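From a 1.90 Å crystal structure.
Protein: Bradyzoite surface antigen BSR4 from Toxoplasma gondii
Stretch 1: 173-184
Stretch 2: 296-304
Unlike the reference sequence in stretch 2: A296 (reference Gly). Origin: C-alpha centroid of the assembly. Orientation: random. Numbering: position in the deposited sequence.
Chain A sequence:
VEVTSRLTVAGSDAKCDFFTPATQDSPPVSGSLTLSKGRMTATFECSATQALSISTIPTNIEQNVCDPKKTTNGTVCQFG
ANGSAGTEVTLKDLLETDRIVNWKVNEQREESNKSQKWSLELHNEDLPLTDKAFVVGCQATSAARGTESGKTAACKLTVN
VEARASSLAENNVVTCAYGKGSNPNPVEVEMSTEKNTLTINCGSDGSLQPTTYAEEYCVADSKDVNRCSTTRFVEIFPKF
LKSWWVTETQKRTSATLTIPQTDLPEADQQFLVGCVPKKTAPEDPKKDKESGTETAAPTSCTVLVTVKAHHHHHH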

ATOM      1  N   VAL A 173     -14.256  10.598   6.333  1.00 25.88           N
ATOM      2  CA  VAL A 173     -13.656  10.103   5.100  1.00 25.87           C
ATOM      3  C   VAL A 173     -12.845   8.839   5.384  1.00 26.07           C
ATOM      4  O   VAL A 173     -11.894   8.859   6.200  1.00 26.60           O
ATOM      5  N   VAL A 174     -13.279   7.729   4.791  1.00 25.57           N
ATOM      6  CA  VAL A 174     -12.615   6.456   4.994  1.00 24.62           C
ATOM      7  C   VAL A 174     -11.698   6.157   3.812  1.00 25.35           C
ATOM      8  O   VAL A 174     -12.110   6.270   2.628  1.00 23.43           O
ATOM      9  N   THR A 175     -10.437   5.897   4.163  1.00 24.94           N
ATOM     10  CA  THR A 175      -9.400   5.373   3.234  1.00 26.50           C
ATOM     11  C   THR A 175      -9.202   3.886   3.448  1.00 25.54           C
ATOM     12  O   THR A 175      -8.691   3.452   4.483  1.00 26.25           O
ATOM     13  N   CYS A 176      -9.650   3.100   2.474  1.00 23.79           N
ATOM     14  CA  CYS A 176      -9.570   1.639   2.559  1.00 24.29           C
ATOM     15  C   CYS A 176      -8.250   1.162   1.942  1.00 23.76           C
ATOM     16  O   CYS A 176      -7.792   1.703   0.942  1.00 24.76           O
ATOM     17  N   ALA A 177      -7.672   0.159   2.583  1.00 23.92           N
ATOM     18  CA  ALA A 177      -6.524  -0.580   2.045  1.00 25.22           C
ATOM     19  C   ALA A 177      -6.761  -2.084   2.253  1.00 25.43           C
ATOM     20  O   ALA A 177      -7.783  -2.496   2.814  1.00 24.18           O
ATOM     21  N   TYR A 178      -5.835  -2.918   1.770  1.00 25.28           N
ATOM     22  CA  TYR A 178      -6.141  -4.306   1.445  1.00 25.46           C
ATOM     23  C   TYR A 178      -4.924  -5.203   1.729  1.00 28.04           C
ATOM     24  O   TYR A 178      -4.940  -6.409   1.402  1.00 28.56           O
ATOM     25  N   GLY A 179      -3.903  -4.634   2.372  1.00 28.07           N
ATOM     26  CA  GLY A 179      -2.733  -5.412   2.806  1.00 29.28           C
ATOM     27  C   GLY A 179      -3.038  -6.455   3.843  1.00 29.59           C
ATOM     28  O   GLY A 179      -4.056  -6.372   4.528  1.00 29.38           O
ATOM     29  N   LYS A 180      -2.163  -7.447   3.953  1.00 29.60           N
ATOM     30  CA  LYS A 180      -2.219  -8.434   5.033  1.00 31.09           C
ATOM     31  C   LYS A 180      -2.542  -7.854   6.438  1.00 29.75           C
ATOM     32  O   LYS A 180      -3.335  -8.446   7.199  1.00 32.25           O
ATOM     33  N   GLY A 181      -1.947  -6.718   6.778  1.00 28.52           N
ATOM     34  CA  GLY A 181      -2.168  -6.074   8.056  1.00 28.95           C
ATOM     35  C   GLY A 181      -3.108  -4.867   8.062  1.00 28.62           C
ATOM     36  O   GLY A 181      -3.235  -4.214   9.074  1.00 28.75           O
ATOM     37  N   SER A 182      -3.771  -4.573   6.936  1.00 28.43           N
ATOM     38  CA  SER A 182      -4.533  -3.333   6.763  1.00 26.45           C
ATOM     39  C   SER A 182      -5.854  -3.332   7.485  1.00 26.39           C
ATOM     40  O   SER A 182      -6.399  -2.251   7.783  1.00 25.11           O
ATOM     41  N   ASN A 183      -6.404  -4.522   7.763  1.00 26.93           N
ATOM     42  CA  ASN A 183      -7.790  -4.610   8.279  1.00 26.36           C
ATOM     43  C   ASN A 183      -7.968  -5.506   9.503  1.00 28.28           C
ATOM     44  O   ASN A 183      -8.700  -6.488   9.449  1.00 27.58           O
ATOM     45  N   PRO A 184      -7.296  -5.168  10.623  1.00 28.33           N
ATOM     46  CA  PRO A 184      -7.427  -5.984  11.819  1.00 29.13           C
ATOM     47  C   PRO A 184      -8.858  -6.025  12.359  1.00 29.65           C
ATOM     48  O   PRO A 184      -9.225  -6.993  12.994  1.00 29.67           O
ATOM     49  N   ALA A 296      -0.693  -9.480  -2.284  1.00 42.59           N
ATOM     50  CA  ALA A 296      -0.597  -8.047  -2.020  1.00 41.57           C
ATOM     51  C   ALA A 296      -1.920  -7.495  -1.425  1.00 41.29           C
ATOM     52  O   ALA A 296      -1.941  -6.601  -0.537  1.00 38.40           O
ATOM     53  N   ALA A 297      -3.025  -8.068  -1.911  1.00 40.66           N
ATOM     54  CA  ALA A 297      -4.363  -7.599  -1.537  1.00 40.83           C
ATOM     55  C   ALA A 297      -5.205  -8.689  -0.858  1.00 40.90           C
ATOM     56  O   ALA A 297      -6.280  -9.012  -1.337  1.00 41.93           O
ATOM     57  N   PRO A 298      -4.705  -9.279   0.247  1.00 41.27           N
ATOM     58  CA  PRO A 298      -5.525 -10.353   0.701  1.00 40.41           C
ATOM     59  C   PRO A 298      -6.752  -9.886   1.504  1.00 39.19           C
ATOM     60  O   PRO A 298      -7.738 -10.617   1.507  1.00 41.03           O
ATOM     61  N   THR A 299      -6.751  -8.693   2.126  1.00 35.50           N
ATOM     62  CA  THR A 299      -7.865  -8.393   3.034  1.00 31.61           C
ATOM     63  C   THR A 299      -8.877  -7.382   2.497  1.00 29.91           C
ATOM     64  O   THR A 299      -8.576  -6.592   1.598  1.00 29.08           O
ATOM     65  N   SER A 300     -10.067  -7.365   3.095  1.00 28.25           N
ATOM     66  CA  SER A 300     -11.096  -6.374   2.736  1.00 26.61           C
ATOM     67  C   SER A 300     -11.293  -5.334   3.833  1.00 26.56           C
ATOM     68  O   SER A 300     -10.994  -5.564   4.999  1.00 25.43           O
ATOM     69  N   CYS A 301     -11.839  -4.204   3.424  1.00 25.90           N
ATOM     70  CA  CYS A 301     -12.074  -3.071   4.288  1.00 23.94           C
ATOM     71  C   CYS A 301     -13.553  -2.980   4.667  1.00 23.53           C
ATOM     72  O   CYS A 301     -14.407  -2.712   3.808  1.00 22.81           O
ATOM     73  N   THR A 302     -13.848  -3.177   5.966  1.00 22.25           N
ATOM     74  CA  THR A 302     -15.225  -3.166   6.415  1.00 23.31           C
ATOM     75  C   THR A 302     -15.466  -1.870   7.144  1.00 22.71           C
ATOM     76  O   THR A 302     -14.699  -1.527   8.067  1.00 22.83           O
ATOM     77  N   VAL A 303     -16.540  -1.167   6.769  1.00 22.48           N
ATOM     78  CA  VAL A 303     -16.853   0.065   7.430  1.00 22.10           C
ATOM     79  C   VAL A 303     -18.173  -0.162   8.153  1.00 23.58           C
ATOM     80  O   VAL A 303     -19.213  -0.313   7.489  1.00 23.30           O
ATOM     81  N   LEU A 304     -18.102  -0.186   9.491  1.00 22.96           N
ATOM     82  CA  LEU A 304     -19.270  -0.350  10.348  1.00 23.62           C
ATOM     83  C   LEU A 304     -19.786   0.972  10.806  1.00 22.51           C
ATOM     84  O   LEU A 304     -19.160   1.654  11.625  1.00 22.20           O
TER

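The two stretches run antiparallel, with V174 near V303, C176 near C301, Y178 near T299 and K180 near P298, and the CA spacing tightens from 8.0 Å between V174 CA and V303 CA to 4.7 Å between Y178 CA and T299 CA. The wide end is closed by apolar side chains and a disulfide; at the narrow end a backbone carbonyl and amide come close enough to bond directly, with the T299 and N183 side chains packed around them.

At the wide end a disulfide is the fixed point. C176 and C301 both send CB toward the opposite stretch, C176 with chi1 in m (-79°) and C301 in t (179°), and this unequal pair brings C176 SG to 2.0 Å from C301 SG with a chi3 of -69°. The valines beside it both sit at t, the rotamer that beta-branched valine favours on a strand. Their CB atoms point toward each other's stretch, so V174 CG1 meets V303 CG2 at 3.8 Å. The same V303 CG2 lies 4.4 Å from C176 SG, and V174 CG1 is 4.4 Å from C301 SG, so the disulfide is lined by methyls. T175, between the two inward residues V174 and C176, points away, in keeping with the alternation of an extended chain.

Y178 leaves its CB sideways. With chi1 in m (-48°) and chi2 at -76°, its ring reaches back along the contact rather than across it: Y178 CE1 comes within 4.4 Å of C301 CB, while Y178 CB packs against A297 CB at 4.0 Å. Its OH is satisfied elsewhere in the structure. T299 O lies at the ring's edge and finds no hydrogen-bonding partner, though Y178 CA approaches T299 O at 3.3 Å in a CA-H...O contact.

T299 is the polar hinge of the narrow end. T299 N donates to Y178 O at 3.0 Å, nearly straight at 164°. Its side chain points toward stretch 1, and chi1 in p (66°) places T299 OG1 to donate to G179 O at 2.7 Å. That carbonyl also accepts from S182 N (3.0 Å from S182 N to G179 O), so the T299 hydroxyl ties stretch 2 to a turn in stretch 1. Inside the turn, S182 in m sets S182 OG 2.9 Å from G179 N, a weak hydrogen bond; a CB on G179 would clash with that OG, so glycine suits the site.

N183, also m, points toward stretch 2 and covers T299, S300 and C301, although its amide is probably turned over in the model. At the margin the CA-to-CB bond of K180 points away, yet K180 CB still lies 4.2 Å from P298 CG, and its backbone adds K180 N to P298 CD at 3.6 Å; chi1 to chi3 are all t.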

ATOM      1  CB  VAL A 173     -12.790  11.195   4.419  1.00 25.77           C
ATOM      2  CG1 VAL A 173     -12.101  10.661   3.151  1.00 25.72           C
ATOM      3  CG2 VAL A 173     -13.653  12.442   4.088  1.00 25.95           C
ATOM      4  CB  VAL A 174     -13.602   5.290   5.212  1.00 24.86           C
ATOM      5  CG1 VAL A 174     -12.827   3.987   5.369  1.00 26.12           C
ATOM      6  CG2 VAL A 174     -14.463   5.606   6.406  1.00 23.99           C
ATOM      7  CB  THR A 175      -8.041   6.119   3.399  1.00 27.22           C
ATOM      8  OG1 THR A 175      -8.274   7.526   3.255  1.00 29.05           O
ATOM      9  CG2 THR A 175      -7.013   5.659   2.354  1.00 29.69           C
ATOM     10  CB  CYS A 176     -10.749   0.955   1.823  1.00 24.94           C
ATOM     11  SG  CYS A 176     -12.310   0.927   2.759  1.00 26.82           S
ATOM     12  CB  ALA A 177      -5.222  -0.091   2.691  1.00 25.51           C
ATOM     13  CB  TYR A 178      -6.527  -4.438  -0.063  1.00 23.95           C
ATOM     14  CG  TYR A 178      -7.541  -3.402  -0.504  1.00 27.07           C
ATOM     15  CD1 TYR A 178      -8.898  -3.536  -0.146  1.00 24.92           C
ATOM     16  CD2 TYR A 178      -7.144  -2.257  -1.205  1.00 23.75           C
ATOM     17  CE1 TYR A 178      -9.811  -2.557  -0.445  1.00 27.07           C
ATOM     18  CE2 TYR A 178      -8.057  -1.301  -1.540  1.00 25.34           C
ATOM     19  CZ  TYR A 178      -9.376  -1.441  -1.129  1.00 24.34           C
ATOM     20  OH  TYR A 178     -10.255  -0.495  -1.497  1.00 26.07           O
ATOM     21  CB  LYS A 180      -0.875  -9.256   5.094  1.00 30.67           C
ATOM     22  CG  LYS A 180      -0.965 -10.564   5.910  1.00 34.93           C
ATOM     23  CD  LYS A 180       0.436 -11.153   6.200  1.00 35.50           C
ATOM     24  CE  LYS A 180       0.386 -12.426   7.086  1.00 41.61           C
ATOM     25  NZ  LYS A 180       0.335 -12.119   8.556  1.00 44.51           N
ATOM     26  CB  SER A 182      -4.816  -3.101   5.293  1.00 27.21           C
ATOM     27  OG  SER A 182      -3.683  -2.710   4.569  1.00 26.22           O
ATOM     28  CB  ASN A 183      -8.722  -5.021   7.137  1.00 26.87           C
ATOM     29  CG  ASN A 183      -8.702  -4.007   5.991  1.00 22.73           C
ATOM     30  OD1 ASN A 183      -8.199  -4.303   4.898  1.00 26.42           O
ATOM     31  ND2 ASN A 183      -9.236  -2.813   6.234  1.00 22.10           N
ATOM     32  CB  PRO A 184      -6.512  -5.272  12.821  1.00 30.14           C
ATOM     33  CG  PRO A 184      -6.346  -3.906  12.290  1.00 29.45           C
ATOM     34  CD  PRO A 184      -6.374  -4.035  10.831  1.00 29.22           C
ATOM     35  CB  ALA A 296      -0.242  -7.339  -3.294  1.00 42.25           C
ATOM     36  CB  ALA A 297      -5.087  -7.034  -2.782  1.00 40.79           C
ATOM     37  CB  PRO A 298      -4.561 -11.211   1.541  1.00 40.01           C
ATOM     38  CG  PRO A 298      -3.535 -10.295   2.040  1.00 40.53           C
ATOM     39  CD  PRO A 298      -3.499  -9.101   1.098  1.00 41.77           C
ATOM     40  CB  THR A 299      -7.385  -7.930   4.416  1.00 31.80           C
ATOM     41  OG1 THR A 299      -6.716  -6.664   4.278  1.00 28.36           O
ATOM     42  CG2 THR A 299      -6.497  -8.996   5.079  1.00 30.38           C
ATOM     43  CB  SER A 300     -12.453  -7.045   2.482  1.00 28.10           C
ATOM     44  OG  SER A 300     -12.298  -8.001   1.465  1.00 24.67           O
ATOM     45  CB  CYS A 301     -11.631  -1.833   3.534  1.00 22.46           C
ATOM     46  SG  CYS A 301     -11.832  -0.226   4.359  1.00 25.29           S
ATOM     47  CB  THR A 302     -15.485  -4.363   7.404  1.00 23.45           C
ATOM     48  OG1 THR A 302     -15.240  -5.609   6.738  1.00 23.11           O
ATOM     49  CG2 THR A 302     -16.871  -4.314   8.013  1.00 23.88           C
ATOM     50  CB  VAL A 303     -16.926   1.271   6.430  1.00 22.33           C
ATOM     51  CG1 VAL A 303     -17.257   2.554   7.187  1.00 23.19           C
ATOM     52  CG2 VAL A 303     -15.583   1.344   5.623  1.00 23.28           C
ATOM     53  CB  LEU A 304     -18.924  -1.207  11.559  1.00 25.15           C
ATOM     54  CG  LEU A 304     -20.114  -1.478  12.487  1.00 28.51           C
ATOM     55  CD1 LEU A 304     -21.223  -2.254  11.771  1.00 31.23           C
ATOM     56  CD2 LEU A 304     -19.557  -2.284  13.676  1.00 30.00           C
TER